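Local coordinates for uncharacterized protein (Thermus thermophilus HB8, PDB 6SCE) that is a CRISPR type III defence DNA nuclease activated by cyclic oligoadenylate, probably sensed through its CARF domains, at residues K478-R483 and L501-Y506. Residues are numbered along the deposited sequence; the frame is centred on the assembly and turned at random.
Sequences KFWKKR and LEYAVY
Trp480 and Tyr503, on helices 473-484 and 499-513, form the closest CA pair between 478-483 and 501-506, yet these CA atoms are 10.5 Å apart, so two long aromatic side chains span the distance. Trp480 holds CG anti to its own N (chi1 -169°), and the indole reaches across until its six-membered ring approaches helix 499-513. Its outer edge, CZ3 and CH2, comes down near CG and CD1 of Tyr503, obliquely to that ring: CZ3 lies 3.5 Å from Tyr503 CD1, and CH2 3.6 Å from the same atom. The result is an offset edge-to-face pair, the indole presenting its edge to the Tyr503 face, with centroids of the six-membered rings 5.2 Å apart and planes at 77°. Both polar ends bond elsewhere: Trp480 NE1 to Gln486 OE1, Tyr503 OH to Arg444 O, which pins each ring at a point away from the shared patch. With an alanine here in place of Tyr503, the Trp480 edge is likely to lose its aromatic partner and Arg444 O its hydroxyl. Met522 of strand 519-528 touches both rings, while Leu449 of helix 447-458 and the ring of Phe484 also pack on Trp480. This is a buried aromatic contact between two helices of what is probably the nuclease domain, whose mixed sheet, with Asp543 and Cys557 on strands 541-548 and 551-558, is consistent with a PD-(D/E)XK fold.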
ATOM      1  N   LYS A 478      25.110 -30.259 -14.300  1.00 66.89           N
ATOM      2  CA  LYS A 478      26.577 -30.264 -14.421  1.00 67.34           C
ATOM      3  C   LYS A 478      27.129 -28.980 -15.032  1.00 66.05           C
ATOM      4  O   LYS A 478      28.171 -28.490 -14.599  1.00 64.23           O
ATOM      5  CB  LYS A 478      27.066 -31.478 -15.231  1.00 70.28           C
ATOM      6  CG  LYS A 478      27.049 -32.787 -14.450  1.00 70.16           C
ATOM      7  N   PHE A 479      26.453 -28.442 -16.042  1.00 66.95           N
ATOM      8  CA  PHE A 479      26.866 -27.158 -16.627  1.00 75.94           C
ATOM      9  C   PHE A 479      26.563 -25.988 -15.652  1.00 70.76           C
ATOM     10  O   PHE A 479      27.212 -24.945 -15.700  1.00 70.80           O
ATOM     11  CB  PHE A 479      26.197 -26.948 -18.000  1.00 82.10           C
ATOM     12  CG  PHE A 479      27.066 -26.222 -19.003  1.00 94.18           C
ATOM     13  CD1 PHE A 479      27.996 -26.920 -19.773  1.00 99.23           C
ATOM     14  CD2 PHE A 479      26.956 -24.843 -19.185  1.00100.56           C
ATOM     15  CE1 PHE A 479      28.801 -26.258 -20.695  1.00103.35           C
ATOM     16  CE2 PHE A 479      27.756 -24.176 -20.108  1.00103.82           C
ATOM     17  CZ  PHE A 479      28.680 -24.886 -20.865  1.00104.07           C
ATOM     18  N   TRP A 480      25.583 -26.183 -14.769  1.00 70.46           N
ATOM     19  CA  TRP A 480      25.222 -25.199 -13.730  1.00 71.86           C
ATOM     20  C   TRP A 480      26.349 -25.102 -12.702  1.00 76.12           C
ATOM     21  O   TRP A 480      26.789 -24.003 -12.338  1.00 71.10           O
ATOM     22  CB  TRP A 480      23.909 -25.633 -13.058  1.00 68.50           C
ATOM     23  CG  TRP A 480      23.259 -24.625 -12.166  1.00 65.20           C
ATOM     24  CD1 TRP A 480      23.502 -24.429 -10.835  1.00 62.48           C
ATOM     25  CD2 TRP A 480      22.225 -23.702 -12.528  1.00 61.80           C
ATOM     26  NE1 TRP A 480      22.686 -23.431 -10.346  1.00 61.77           N
ATOM     27  CE2 TRP A 480      21.895 -22.964 -11.363  1.00 63.40           C
ATOM     28  CE3 TRP A 480      21.544 -23.425 -13.718  1.00 61.10           C
ATOM     29  CZ2 TRP A 480      20.918 -21.956 -11.360  1.00 59.37           C
ATOM     30  CZ3 TRP A 480      20.568 -22.427 -13.715  1.00 61.58           C
ATOM     31  CH2 TRP A 480      20.269 -21.702 -12.537  1.00 60.36           C
ATOM     32  N   LYS A 481      26.794 -26.275 -12.245  1.00 80.75           N
ATOM     33  CA  LYS A 481      27.986 -26.431 -11.403  1.00 82.78           C
ATOM     34  C   LYS A 481      29.183 -25.726 -12.026  1.00 80.94           C
ATOM     35  O   LYS A 481      29.862 -24.942 -11.370  1.00 71.69           O
ATOM     36  CB  LYS A 481      28.311 -27.922 -11.257  1.00 88.12           C
ATOM     37  CG  LYS A 481      29.523 -28.266 -10.398  1.00 92.91           C
ATOM     38  CD  LYS A 481      29.143 -28.518  -8.946  1.00 95.79           C
ATOM     39  CE  LYS A 481      30.015 -29.596  -8.314  1.00 98.05           C
ATOM     40  NZ  LYS A 481      31.463 -29.266  -8.381  1.00 98.97           N
ATOM     41  N   LYS A 482      29.423 -26.018 -13.298  1.00 82.19           N
ATOM     42  CA  LYS A 482      30.565 -25.476 -14.031  1.00 84.57           C
ATOM     43  C   LYS A 482      30.543 -23.944 -14.079  1.00 79.97           C
ATOM     44  O   LYS A 482      31.497 -23.291 -13.661  1.00 79.59           O
ATOM     45  CB  LYS A 482      30.579 -26.065 -15.449  1.00 85.95           C
ATOM     46  CG  LYS A 482      31.744 -25.647 -16.337  1.00 88.45           C
ATOM     47  CD  LYS A 482      31.653 -26.346 -17.691  1.00 91.05           C
ATOM     48  CE  LYS A 482      32.470 -25.648 -18.773  1.00 90.86           C
ATOM     49  NZ  LYS A 482      33.934 -25.833 -18.584  1.00 92.51           N
ATOM     50  N   ARG A 483      29.443 -23.379 -14.571  1.00 78.95           N
ATOM     51  CA  ARG A 483      29.365 -21.940 -14.843  1.00 75.68           C
ATOM     52  C   ARG A 483      29.125 -21.059 -13.598  1.00 71.96           C
ATOM     53  O   ARG A 483      29.483 -19.880 -13.619  1.00 69.59           O
ATOM     54  CB  ARG A 483      28.293 -21.664 -15.907  1.00 70.56           C
ATOM     55  N   LEU A 501      12.485 -23.967 -16.097  1.00 47.21           N
ATOM     56  CA  LEU A 501      11.552 -22.881 -16.417  1.00 47.56           C
ATOM     57  C   LEU A 501      11.977 -21.567 -15.719  1.00 44.65           C
ATOM     58  O   LEU A 501      11.961 -20.504 -16.341  1.00 45.54           O
ATOM     59  CB  LEU A 501      10.137 -23.256 -16.025  1.00 47.86           C
ATOM     60  CG  LEU A 501       9.067 -22.212 -16.357  1.00 46.68           C
ATOM     61  CD1 LEU A 501       9.036 -21.871 -17.840  1.00 46.33           C
ATOM     62  CD2 LEU A 501       7.710 -22.717 -15.909  1.00 46.50           C
ATOM     63  N   GLU A 502      12.369 -21.666 -14.449  1.00 43.94           N
ATOM     64  CA  GLU A 502      12.834 -20.499 -13.671  1.00 44.35           C
ATOM     65  C   GLU A 502      14.050 -19.841 -14.281  1.00 46.76           C
ATOM     66  O   GLU A 502      14.135 -18.616 -14.316  1.00 44.74           O
ATOM     67  CB  GLU A 502      13.178 -20.888 -12.234  1.00 41.67           C
ATOM     68  CG  GLU A 502      11.990 -21.299 -11.396  1.00 42.61           C
ATOM     69  CD  GLU A 502      12.396 -21.888 -10.071  1.00 41.63           C
ATOM     70  OE1 GLU A 502      13.605 -21.835  -9.732  1.00 45.25           O
ATOM     71  OE2 GLU A 502      11.490 -22.378  -9.362  1.00 47.33           O
ATOM     72  N   TYR A 503      15.012 -20.638 -14.746  1.00 47.83           N
ATOM     73  CA  TYR A 503      16.207 -20.078 -15.373  1.00 46.72           C
ATOM     74  C   TYR A 503      15.912 -19.446 -16.722  1.00 46.58           C
ATOM     75  O   TYR A 503      16.464 -18.392 -17.052  1.00 46.90           O
ATOM     76  CB  TYR A 503      17.307 -21.123 -15.534  1.00 50.13           C
ATOM     77  CG  TYR A 503      18.561 -20.507 -16.081  1.00 52.61           C
ATOM     78  CD1 TYR A 503      19.312 -19.635 -15.307  1.00 52.93           C
ATOM     79  CD2 TYR A 503      18.984 -20.762 -17.385  1.00 52.02           C
ATOM     80  CE1 TYR A 503      20.460 -19.049 -15.799  1.00 55.58           C
ATOM     81  CE2 TYR A 503      20.133 -20.173 -17.892  1.00 53.91           C
ATOM     82  CZ  TYR A 503      20.870 -19.314 -17.093  1.00 55.90           C
ATOM     83  OH  TYR A 503      22.019 -18.715 -17.569  1.00 53.38           O
ATOM     84  N   ALA A 504      15.052 -20.089 -17.505  1.00 44.69           N
ATOM     85  CA  ALA A 504      14.610 -19.523 -18.786  1.00 45.40           C
ATOM     86  C   ALA A 504      13.858 -18.213 -18.586  1.00 44.65           C
ATOM     87  O   ALA A 504      14.044 -17.258 -19.335  1.00 43.36           O
ATOM     88  CB  ALA A 504      13.708 -20.506 -19.516  1.00 45.01           C
ATOM     89  N   VAL A 505      12.967 -18.187 -17.606  1.00 45.01           N
ATOM     90  CA  VAL A 505      12.181 -16.983 -17.383  1.00 43.28           C
ATOM     91  C   VAL A 505      13.121 -15.854 -16.956  1.00 41.60           C
ATOM     92  O   VAL A 505      13.083 -14.781 -17.540  1.00 42.52           O
ATOM     93  CB  VAL A 505      11.033 -17.216 -16.389  1.00 45.44           C
ATOM     94  CG1 VAL A 505      10.401 -15.887 -15.949  1.00 42.42           C
ATOM     95  CG2 VAL A 505       9.969 -18.095 -17.043  1.00 46.33           C
ATOM     96  N   TYR A 506      13.977 -16.121 -15.972  1.00 40.92           N
ATOM     97  CA  TYR A 506      14.976 -15.155 -15.532  1.00 43.21           C
ATOM     98  C   TYR A 506      15.872 -14.645 -16.657  1.00 46.28           C
ATOM     99  O   TYR A 506      16.203 -13.447 -16.710  1.00 41.97           O
ATOM    100  CB  TYR A 506      15.842 -15.743 -14.432  1.00 44.45           C
ATOM    101  CG  TYR A 506      17.177 -15.047 -14.264  1.00 46.83           C
ATOM    102  CD1 TYR A 506      17.285 -13.862 -13.541  1.00 48.58           C
ATOM    103  CD2 TYR A 506      18.335 -15.566 -14.845  1.00 46.60           C
ATOM    104  CE1 TYR A 506      18.508 -13.225 -13.387  1.00 48.73           C
ATOM    105  CE2 TYR A 506      19.559 -14.946 -14.683  1.00 48.52           C
ATOM    106  CZ  TYR A 506      19.639 -13.770 -13.967  1.00 51.77           C
ATOM    107  OH  TYR A 506      20.855 -13.151 -13.827  1.00 52.55           O
TER